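NADH:ubiquinone oxidoreductase, Na translocating, F subunit (Porphyromonas gingivalis, PDB 2R6H) binds flavin-adenine dinucleotide and probably forms the flavin- and nucleotide-binding part of a subunit of a sodium-translocating, membrane-associated oxidoreductase complex. Local coordinates at residues A[7-19]-A[26-38]. Numbering follows the deposited sequence.
Sequences VKEWECEVLSNKN and EFVVKLPEGETMN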
ATOM      1  N   VAL A   7      11.501  -3.473  21.768  1.00121.95           N
ATOM      2  CA  VAL A   7      11.275  -4.651  20.901  1.00120.42           C
ATOM      3  C   VAL A   7      12.455  -4.990  19.958  1.00118.95           C
ATOM      4  O   VAL A   7      13.393  -4.214  19.825  1.00118.72           O
ATOM      5  CB  VAL A   7       9.943  -4.490  20.083  1.00118.81           C
ATOM      6  CG1 VAL A   7       9.855  -5.466  18.884  1.00116.91           C
ATOM      7  CG2 VAL A   7       8.723  -4.596  21.014  1.00120.60           C
ATOM      8  N   LYS A   8      12.382  -6.162  19.323  1.00129.12           N
ATOM      9  CA  LYS A   8      13.407  -6.675  18.405  1.00128.15           C
ATOM     10  C   LYS A   8      13.795  -5.723  17.278  1.00126.30           C
ATOM     11  O   LYS A   8      12.940  -5.174  16.596  1.00124.91           O
ATOM     12  CB  LYS A   8      12.958  -8.010  17.813  1.00127.79           C
ATOM     13  CG  LYS A   8      12.986  -9.126  18.816  1.00129.83           C
ATOM     14  CD  LYS A   8      12.539 -10.444  18.238  1.00129.67           C
ATOM     15  CE  LYS A   8      12.631 -11.533  19.308  1.00131.97           C
ATOM     16  NZ  LYS A   8      11.999 -12.814  18.874  1.00132.13           N
ATOM     17  N   GLU A   9      15.098  -5.565  17.064  1.00 83.05           N
ATOM     18  CA  GLU A   9      15.614  -4.593  16.100  1.00 82.30           C
ATOM     19  C   GLU A   9      16.888  -5.019  15.358  1.00 81.15           C
ATOM     20  O   GLU A   9      17.907  -5.317  15.980  1.00 82.97           O
ATOM     21  CB  GLU A   9      15.859  -3.259  16.802  1.00 83.04           C
ATOM     22  CG  GLU A   9      16.852  -2.359  16.091  1.00 83.81           C
ATOM     23  CD  GLU A   9      16.844  -0.941  16.642  1.00 84.70           C
ATOM     24  OE1 GLU A   9      17.729  -0.623  17.475  1.00 89.05           O
ATOM     25  OE2 GLU A   9      15.952  -0.152  16.242  1.00 83.37           O
ATOM     26  N   TRP A  10      16.821  -5.031  14.025  1.00 58.12           N
ATOM     27  CA  TRP A  10      17.976  -5.328  13.170  1.00 57.20           C
ATOM     28  C   TRP A  10      18.462  -4.097  12.452  1.00 55.90           C
ATOM     29  O   TRP A  10      17.727  -3.130  12.309  1.00 54.61           O
ATOM     30  CB  TRP A  10      17.615  -6.344  12.087  1.00 56.79           C
ATOM     31  CG  TRP A  10      17.088  -7.624  12.605  1.00 57.84           C
ATOM     32  CD1 TRP A  10      17.806  -8.743  12.918  1.00 58.97           C
ATOM     33  CD2 TRP A  10      15.724  -7.944  12.871  1.00 57.12           C
ATOM     34  NE1 TRP A  10      16.970  -9.734  13.361  1.00 58.61           N
ATOM     35  CE2 TRP A  10      15.680  -9.260  13.344  1.00 56.71           C
ATOM     36  CE3 TRP A  10      14.527  -7.224  12.747  1.00 56.96           C
ATOM     37  CZ2 TRP A  10      14.499  -9.892  13.702  1.00 57.93           C
ATOM     38  CZ3 TRP A  10      13.350  -7.849  13.106  1.00 56.31           C
ATOM     39  CH2 TRP A  10      13.344  -9.171  13.576  1.00 57.64           C
ATOM     40  N   GLU A  11      19.701  -4.137  11.983  1.00 69.86           N
ATOM     41  CA  GLU A  11      20.120  -3.160  11.000  1.00 69.94           C
ATOM     42  C   GLU A  11      20.144  -3.854   9.647  1.00 69.55           C
ATOM     43  O   GLU A  11      20.727  -4.921   9.488  1.00 70.83           O
ATOM     44  CB  GLU A  11      21.455  -2.500  11.359  1.00 71.50           C
ATOM     45  CG  GLU A  11      22.637  -2.860  10.477  1.00 76.94           C
ATOM     46  CD  GLU A  11      23.693  -3.678  11.216  1.00 84.77           C
ATOM     47  OE1 GLU A  11      24.871  -3.247  11.205  1.00 87.58           O
ATOM     48  OE2 GLU A  11      23.349  -4.736  11.808  1.00 88.57           O
ATOM     49  N   CYS A  12      19.467  -3.256   8.679  1.00 58.32           N
ATOM     50  CA  CYS A  12      19.264  -3.910   7.402  1.00 57.11           C
ATOM     51  C   CYS A  12      19.938  -3.160   6.271  1.00 56.47           C
ATOM     52  O   CYS A  12      20.079  -1.938   6.314  1.00 55.77           O
ATOM     53  CB  CYS A  12      17.771  -4.025   7.118  1.00 55.95           C
ATOM     54  SG  CYS A  12      16.818  -4.718   8.475  1.00 57.91           S
ATOM     55  N   GLU A  13      20.354  -3.912   5.261  1.00 52.98           N
ATOM     56  CA  GLU A  13      20.852  -3.329   4.031  1.00 53.14           C
ATOM     57  C   GLU A  13      19.725  -3.147   3.010  1.00 51.36           C
ATOM     58  O   GLU A  13      18.908  -4.046   2.782  1.00 51.34           O
ATOM     59  CB  GLU A  13      21.958  -4.194   3.435  1.00 55.52           C
ATOM     60  CG  GLU A  13      22.707  -3.511   2.303  1.00 59.43           C
ATOM     61  CD  GLU A  13      23.134  -4.475   1.216  1.00 66.90           C
ATOM     62  OE1 GLU A  13      23.024  -4.119   0.018  1.00 69.40           O
ATOM     63  OE2 GLU A  13      23.570  -5.595   1.563  1.00 70.29           O
ATOM     64  N   VAL A  14      19.687  -1.970   2.394  1.00 33.35           N
ATOM     65  CA  VAL A  14      18.721  -1.687   1.340  1.00 31.94           C
ATOM     66  C   VAL A  14      19.118  -2.364   0.032  1.00 33.79           C
ATOM     67  O   VAL A  14      20.162  -2.057  -0.545  1.00 34.73           O
ATOM     68  CB  VAL A  14      18.574  -0.173   1.099  1.00 30.97           C
ATOM     69  CG1 VAL A  14      17.463   0.099   0.097  1.00 30.30           C
ATOM     70  CG2 VAL A  14      18.307   0.548   2.412  1.00 29.29           C
ATOM     71  N   LEU A  15      18.279  -3.285  -0.430  1.00 42.21           N
ATOM     72  CA  LEU A  15      18.494  -3.941  -1.715  1.00 43.70           C
ATOM     73  C   LEU A  15      18.011  -3.068  -2.868  1.00 43.90           C
ATOM     74  O   LEU A  15      18.752  -2.812  -3.817  1.00 45.74           O
ATOM     75  CB  LEU A  15      17.784  -5.297  -1.749  1.00 43.68           C
ATOM     76  CG  LEU A  15      18.271  -6.342  -0.744  1.00 43.94           C
ATOM     77  CD1 LEU A  15      17.501  -7.644  -0.906  1.00 44.17           C
ATOM     78  CD2 LEU A  15      19.767  -6.579  -0.895  1.00 45.92           C
ATOM     79  N   SER A  16      16.766  -2.615  -2.780  1.00 54.01           N
ATOM     80  CA  SER A  16      16.108  -1.957  -3.903  1.00 53.53           C
ATOM     81  C   SER A  16      15.175  -0.849  -3.424  1.00 51.97           C
ATOM     82  O   SER A  16      14.278  -1.086  -2.616  1.00 50.88           O
ATOM     83  CB  SER A  16      15.329  -2.975  -4.739  1.00 54.15           C
ATOM     84  OG  SER A  16      14.846  -2.389  -5.935  1.00 55.15           O
ATOM     85  N   ASN A  17      15.394   0.360  -3.927  1.00 42.65           N
ATOM     86  CA  ASN A  17      14.437   1.446  -3.755  1.00 40.30           C
ATOM     87  C   ASN A  17      14.067   2.104  -5.081  1.00 40.14           C
ATOM     88  O   ASN A  17      14.465   3.235  -5.357  1.00 38.73           O
ATOM     89  CB  ASN A  17      14.985   2.495  -2.784  1.00 39.70           C
ATOM     90  CG  ASN A  17      13.888   3.239  -2.051  1.00 39.48           C
ATOM     91  OD1 ASN A  17      12.878   2.654  -1.660  1.00 41.72           O
ATOM     92  ND2 ASN A  17      14.080   4.539  -1.859  1.00 40.17           N
ATOM     93  N   LYS A  18      13.301   1.388  -5.897  1.00 41.82           N
ATOM     94  CA  LYS A  18      12.836   1.919  -7.173  1.00 42.72           C
ATOM     95  C   LYS A  18      11.358   2.291  -7.109  1.00 40.60           C
ATOM     96  O   LYS A  18      10.577   1.652  -6.401  1.00 39.38           O
ATOM     97  CB  LYS A  18      13.074   0.905  -8.294  1.00 44.43           C
ATOM     98  CG  LYS A  18      14.368   1.123  -9.062  1.00 47.79           C
ATOM     99  CD  LYS A  18      14.913  -0.185  -9.608  1.00 53.42           C
ATOM    100  CE  LYS A  18      14.182  -0.603 -10.873  1.00 57.03           C
ATOM    101  NZ  LYS A  18      14.685  -1.901 -11.404  1.00 61.06           N
ATOM    102  N   ASN A  19      10.981   3.325  -7.852  1.00 37.95           N
ATOM    103  CA  ASN A  19       9.581   3.719  -7.963  1.00 37.57           C
ATOM    104  C   ASN A  19       8.717   2.617  -8.565  1.00 38.47           C
ATOM    105  O   ASN A  19       9.099   1.982  -9.549  1.00 39.65           O
ATOM    106  CB  ASN A  19       9.449   5.001  -8.787  1.00 37.47           C
ATOM    107  CG  ASN A  19       9.453   6.250  -7.929  1.00 39.42           C
ATOM    108  OD1 ASN A  19      10.483   6.633  -7.375  1.00 43.01           O
ATOM    109  ND2 ASN A  19       8.296   6.892  -7.813  1.00 41.30           N
ATOM    110  N   GLU A  26       8.960   0.954  -4.024  1.00 34.50           N
ATOM    111  CA  GLU A  26       9.034  -0.371  -3.450  1.00 34.77           C
ATOM    112  C   GLU A  26      10.367  -0.468  -2.736  1.00 35.38           C
ATOM    113  O   GLU A  26      11.413  -0.606  -3.362  1.00 37.28           O
ATOM    114  CB  GLU A  26       8.905  -1.442  -4.513  1.00 35.78           C
ATOM    115  CG  GLU A  26       8.700  -2.797  -3.920  1.00 38.29           C
ATOM    116  CD  GLU A  26       8.971  -3.894  -4.908  1.00 41.95           C
ATOM    117  OE1 GLU A  26       9.705  -3.642  -5.889  1.00 44.39           O
ATOM    118  OE2 GLU A  26       8.447  -5.008  -4.705  1.00 43.30           O
ATOM    119  N   PHE A  27      10.312  -0.365  -1.414  1.00 32.02           N
ATOM    120  CA  PHE A  27      11.499  -0.268  -0.577  1.00 32.49           C
ATOM    121  C   PHE A  27      11.837  -1.635   0.012  1.00 33.18           C
ATOM    122  O   PHE A  27      11.112  -2.150   0.848  1.00 33.26           O
ATOM    123  CB  PHE A  27      11.232   0.760   0.517  1.00 31.07           C
ATOM    124  CG  PHE A  27      12.371   0.965   1.453  1.00 32.12           C
ATOM    125  CD1 PHE A  27      13.639   1.254   0.967  1.00 35.05           C
ATOM    126  CD2 PHE A  27      12.171   0.906   2.821  1.00 32.76           C
ATOM    127  CE1 PHE A  27      14.686   1.452   1.824  1.00 34.91           C
ATOM    128  CE2 PHE A  27      13.215   1.106   3.682  1.00 34.24           C
ATOM    129  CZ  PHE A  27      14.481   1.380   3.183  1.00 34.96           C
ATOM    130  N   VAL A  28      12.937  -2.216  -0.445  1.00 35.78           N
ATOM    131  CA  VAL A  28      13.260  -3.603  -0.148  1.00 37.32           C
ATOM    132  C   VAL A  28      14.557  -3.727   0.667  1.00 38.89           C
ATOM    133  O   VAL A  28      15.646  -3.375   0.191  1.00 41.07           O
ATOM    134  CB  VAL A  28      13.389  -4.412  -1.457  1.00 38.92           C
ATOM    135  CG1 VAL A  28      13.738  -5.855  -1.166  1.00 40.34           C
ATOM    136  CG2 VAL A  28      12.101  -4.317  -2.273  1.00 38.60           C
ATOM    137  N   VAL A  29      14.444  -4.232   1.891  1.00 32.25           N
ATOM    138  CA  VAL A  29      15.596  -4.319   2.786  1.00 33.39           C
ATOM    139  C   VAL A  29      15.908  -5.767   3.165  1.00 35.04           C
ATOM    140  O   VAL A  29      15.011  -6.612   3.173  1.00 34.94           O
ATOM    141  CB  VAL A  29      15.381  -3.469   4.070  1.00 32.56           C
ATOM    142  CG1 VAL A  29      15.272  -1.973   3.722  1.00 30.71           C
ATOM    143  CG2 VAL A  29      14.146  -3.951   4.831  1.00 31.41           C
ATOM    144  N   LYS A  30      17.173  -6.052   3.474  1.00 41.75           N
ATOM    145  CA  LYS A  30      17.582  -7.412   3.834  1.00 44.61           C
ATOM    146  C   LYS A  30      18.137  -7.486   5.256  1.00 45.01           C
ATOM    147  O   LYS A  30      18.909  -6.619   5.671  1.00 45.76           O
ATOM    148  CB  LYS A  30      18.623  -7.944   2.835  1.00 46.55           C
ATOM    149  CG  LYS A  30      18.998  -9.413   3.014  1.00 50.13           C
ATOM    150  CD  LYS A  30      20.206  -9.797   2.156  1.00 51.64           C
ATOM    151  CE  LYS A  30      21.454  -9.030   2.604  1.00 55.05           C
ATOM    152  NZ  LYS A  30      22.730  -9.567   2.038  1.00 58.60           N
ATOM    153  N   LEU A  31      17.755  -8.520   6.002  1.00 40.93           N
ATOM    154  CA  LEU A  31      18.262  -8.685   7.366  1.00 41.97           C
ATOM    155  C   LEU A  31      19.658  -9.273   7.341  1.00 44.90           C
ATOM    156  O   LEU A  31      20.067  -9.832   6.319  1.00 46.86           O
ATOM    157  CB  LEU A  31      17.307  -9.521   8.226  1.00 41.48           C
ATOM    158  CG  LEU A  31      16.218  -8.692   8.928  1.00 40.00           C
ATOM    159  CD1 LEU A  31      15.375  -7.951   7.911  1.00 39.91           C
ATOM    160  CD2 LEU A  31      15.334  -9.532   9.822  1.00 40.77           C
ATOM    161  N   PRO A  32      20.413  -9.117   8.446  1.00 53.68           N
ATOM    162  CA  PRO A  32      21.759  -9.705   8.563  1.00 56.09           C
ATOM    163  C   PRO A  32      21.706 -11.193   8.228  1.00 58.69           C
ATOM    164  O   PRO A  32      20.659 -11.801   8.463  1.00 58.26           O
ATOM    165  CB  PRO A  32      22.090  -9.529  10.048  1.00 56.05           C
ATOM    166  CG  PRO A  32      21.301  -8.344  10.478  1.00 54.11           C
ATOM    167  CD  PRO A  32      20.033  -8.348   9.647  1.00 52.94           C
ATOM    168  N   GLU A  33      22.780 -11.776   7.698  1.00 86.83           N
ATOM    169  CA  GLU A  33      22.747 -13.197   7.331  1.00 89.68           C
ATOM    170  C   GLU A  33      22.200 -14.097   8.434  1.00 90.11           C
ATOM    171  O   GLU A  33      22.474 -13.892   9.618  1.00 89.44           O
ATOM    172  CB  GLU A  33      24.112 -13.707   6.858  1.00 92.29           C
ATOM    173  CG  GLU A  33      24.151 -14.026   5.358  1.00 96.33           C
ATOM    174  CD  GLU A  33      25.468 -14.649   4.913  1.00104.06           C
ATOM    175  OE1 GLU A  33      25.495 -15.875   4.660  1.00107.05           O
ATOM    176  OE2 GLU A  33      26.474 -13.911   4.818  1.00105.51           O
ATOM    177  N   GLY A  34      21.409 -15.085   8.028  1.00 78.61           N
ATOM    178  CA  GLY A  34      20.804 -16.024   8.958  1.00 79.92           C
ATOM    179  C   GLY A  34      19.896 -15.384   9.995  1.00 78.74           C
ATOM    180  O   GLY A  34      19.548 -16.014  10.992  1.00 79.27           O
ATOM    181  N   GLU A  35      19.524 -14.129   9.775  1.00 79.04           N
ATOM    182  CA  GLU A  35      18.528 -13.486  10.613  1.00 77.59           C
ATOM    183  C   GLU A  35      17.194 -13.584   9.902  1.00 76.20           C
ATOM    184  O   GLU A  35      17.146 -13.715   8.680  1.00 76.20           O
ATOM    185  CB  GLU A  35      18.881 -12.021  10.870  1.00 76.69           C
ATOM    186  CG  GLU A  35      20.129 -11.797  11.726  1.00 79.26           C
ATOM    187  CD  GLU A  35      19.884 -12.000  13.217  1.00 82.45           C
ATOM    188  OE1 GLU A  35      20.569 -11.334  14.026  1.00 83.57           O
ATOM    189  OE2 GLU A  35      19.011 -12.817  13.579  1.00 83.31           O
ATOM    190  N   THR A  36      16.113 -13.529  10.671  1.00 72.19           N
ATOM    191  CA  THR A  36      14.764 -13.680  10.120  1.00 71.72           C
ATOM    192  C   THR A  36      13.694 -13.031  11.011  1.00 70.73           C
ATOM    193  O   THR A  36      13.777 -13.079  12.246  1.00 71.43           O
ATOM    194  CB  THR A  36      14.431 -15.181   9.841  1.00 73.27           C
ATOM    195  OG1 THR A  36      14.679 -15.478   8.461  1.00 73.38           O
ATOM    196  CG2 THR A  36      12.974 -15.502  10.156  1.00 72.89           C
HETATM  197  N   MSE A  37      12.705 -12.405  10.375  1.00 65.57           N
HETATM  198  CA  MSE A  37      11.559 -11.862  11.098  1.00 66.34           C
HETATM  199  C   MSE A  37      10.313 -12.735  10.915  1.00 65.62           C
HETATM  200  O   MSE A  37       9.779 -12.865   9.806  1.00 64.48           O
HETATM  201  CB  MSE A  37      11.271 -10.425  10.670  1.00 64.35           C
HETATM  202  CG  MSE A  37      10.281  -9.703  11.566  1.00 65.30           C
HETATM  203 SE   MSE A  37       9.502  -8.130  10.705  1.00 67.62          SE
HETATM  204  CE  MSE A  37      11.084  -6.990  10.638  1.00 68.18           C
ATOM    205  N   ASN A  38       9.885 -13.356  12.013  1.00 79.48           N
ATOM    206  CA  ASN A  38       8.647 -14.108  12.058  1.00 79.27           C
ATOM    207  C   ASN A  38       7.512 -13.125  12.180  1.00 77.56           C
ATOM    208  O   ASN A  38       7.457 -12.382  13.152  1.00 78.05           O
ATOM    209  CB  ASN A  38       8.621 -15.002  13.297  1.00 81.10           C
ATOM    210  CG  ASN A  38       9.904 -15.781  13.482  1.00 84.37           C
ATOM    211  OD1 ASN A  38      10.579 -16.116  12.509  1.00 84.63           O
ATOM    212  ND2 ASN A  38      10.249 -16.083  14.739  1.00 88.14           N
TER
HETATM  213  O   HOH W   1      12.511  -1.551  -5.728  1.00 40.94           O
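Trp10 lies against Leu31 at the open end of a beta hairpin, away from its turn, where the second strand has given way to a loop. CD2 of Leu31 sits over one face of the indole, 3.6 Å from the centroid of the five-membered ring and 16° off its normal, a CH-pi contact. The Trp10 CG is anti to its carbonyl carbon (chi1 -57°), which swings the ring across the loop. Its NE1 edge meets the carboxylate of Glu35, whose plane stands 81° from the indole, with no hydrogen bond between them. At the six-membered end, CZ3 of Trp10 touches CE of selenomethionine Met37 at 3.5 Å. The type II turn from Pro32 to Glu35 carries the chain round so that Glu35 and Met37 reach the ring.

Further along, SG of Cys12 packs on CD1 of Leu31, and CG1 of Val14 meets CE1 of Phe27 at 3.5 Å, the two side chains crossing at about a right angle. The strands pair antiparallel, Glu13 with Lys30 and Ser16 with Val28. The register shifts by one between Val14 and Ser16, a classic beta bulge in which Leu15 and Ser16 both face Val28, whose carbonyl O accepts from Leu15 N at 2.7 Å and Ser16 N at 3.3 Å. Val14 and Val29 point to the face bearing Phe27, while Ser16, Val28 and Lys30 occupy the other.

Strands 140-147 and 100-106 flank the hairpin within the antiparallel sheet of the flavin-binding domain. Two kinds of interaction therefore hold the hairpin: backbone bonds and the doubly used Val28 carbonyl fix the strands, whereas the indole holds the departing loop by CH-pi and van der Waals contact, with the Glu35 carboxylate at its edge.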